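Local coordinates for protein OsmC family peroxiredoxin (Aquifex aeolicus, PDB 2E8E) that is of unconfirmed function but, as a member of the OsmC family, probably reduces peroxides with a pair of redox-active cysteines, at residues A[36-39]-A[40-44]. Numbering follows the deposited sequence.
Sequences ELLL and VSIGS
Leu37 and Ser41 meet one turn apart on helix 34-56, a long alpha-helix of the OsmC fold, buried in this stretch, that packs in the dimer between a beta-sheet of its own chain and the second subunit. Regular i to i+4 backbone bonds run through this stretch: Val40 N to Glu36 O, Ser41 N to Leu37 O, Ile42 N to Leu38 O, and Gly43 N to Leu39 O, the last at 2.8 Å with an N-H...O angle of 168°. Side-chain hydroxyls add to these helix bonds. Ser41 OG, set beside its own backbone N by a chi1 of -59°, turns back to donate to Leu37 O at 2.9 Å, so this carbonyl is gripped twice, by N and OG from opposite faces of its plane. Replacing Ser41 by alanine removes the OG bond and would probably leave Leu37 O with only the Ser41 N-H of the two bonds just described, besides thinning the packing against Leu37 of the second subunit. Apolar packing occupies another side: Ile42 CD1 lies 4.1 Å from Leu38 CG, the two side chains crossing at a slant, and both leucines, Leu38 and Leu39, rest on Tyr80 while Ile42 continues onto Ile85 and Val112. Glu36 OE2 hydrogen-bonds Ser21 OG of the second subunit, near a bound dithiothreitol. Ser44, with chi1 at 58°, likewise reaches Val40 O with both N and OG, OG at 2.8 Å.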
# COMPACT_ATOMS: atom_id res chain seq x y z
N GLU A 36 4.72 5.77 -1.42
CA GLU A 36 5.80 5.12 -0.70
C GLU A 36 5.17 4.01 0.14
O GLU A 36 5.75 2.93 0.30
CB GLU A 36 6.55 6.11 0.21
CG GLU A 36 7.52 7.00 -0.55
CD GLU A 36 8.31 7.94 0.35
OE1 GLU A 36 8.14 7.88 1.58
OE2 GLU A 36 9.10 8.73 -0.20
N LEU A 37 3.97 4.27 0.67
CA LEU A 37 3.27 3.26 1.46
C LEU A 37 2.92 2.04 0.62
O LEU A 37 2.86 0.92 1.13
CB LEU A 37 2.00 3.84 2.10
CG LEU A 37 2.25 4.72 3.33
CD1 LEU A 37 0.93 5.20 3.91
CD2 LEU A 37 3.03 3.91 4.38
N LEU A 38 2.67 2.24 -0.67
CA LEU A 38 2.38 1.10 -1.53
C LEU A 38 3.62 0.21 -1.59
O LEU A 38 3.52 -1.02 -1.51
CB LEU A 38 1.99 1.55 -2.95
CG LEU A 38 1.88 0.41 -3.98
CD1 LEU A 38 0.83 -0.60 -3.51
CD2 LEU A 38 1.51 0.96 -5.35
N LEU A 39 4.79 0.83 -1.71
CA LEU A 39 6.02 0.04 -1.76
C LEU A 39 6.23 -0.68 -0.43
O LEU A 39 6.70 -1.81 -0.39
CB LEU A 39 7.23 0.93 -2.07
CG LEU A 39 7.27 1.55 -3.47
CD1 LEU A 39 8.52 2.41 -3.60
CD2 LEU A 39 7.29 0.45 -4.54
N VAL A 40 5.87 -0.02 0.67
CA VAL A 40 6.00 -0.66 1.98
C VAL A 40 5.06 -1.87 2.05
O VAL A 40 5.44 -2.92 2.57
CB VAL A 40 5.69 0.32 3.14
CG1 VAL A 40 5.60 -0.44 4.46
CG2 VAL A 40 6.77 1.38 3.23
N SER A 41 3.85 -1.71 1.53
CA SER A 41 2.87 -2.81 1.55
C SER A 41 3.40 -4.00 0.76
O SER A 41 3.30 -5.15 1.20
CB SER A 41 1.54 -2.34 0.97
OG SER A 41 1.03 -1.25 1.71
N ILE A 42 3.95 -3.72 -0.41
CA ILE A 42 4.50 -4.76 -1.26
C ILE A 42 5.68 -5.45 -0.57
O ILE A 42 5.72 -6.68 -0.47
CB ILE A 42 5.01 -4.16 -2.60
CG1 ILE A 42 3.82 -3.67 -3.44
CG2 ILE A 42 5.83 -5.20 -3.36
CD1 ILE A 42 4.24 -2.85 -4.66
N GLY A 43 6.62 -4.64 -0.09
CA GLY A 43 7.81 -5.17 0.56
C GLY A 43 7.53 -6.00 1.81
O GLY A 43 8.12 -7.06 1.99
N SER A 44 6.62 -5.52 2.66
CA SER A 44 6.31 -6.24 3.88
C SER A 44 5.49 -7.50 3.61
O SER A 44 5.72 -8.53 4.25
CB SER A 44 5.59 -5.32 4.88
OG SER A 44 4.39 -4.79 4.33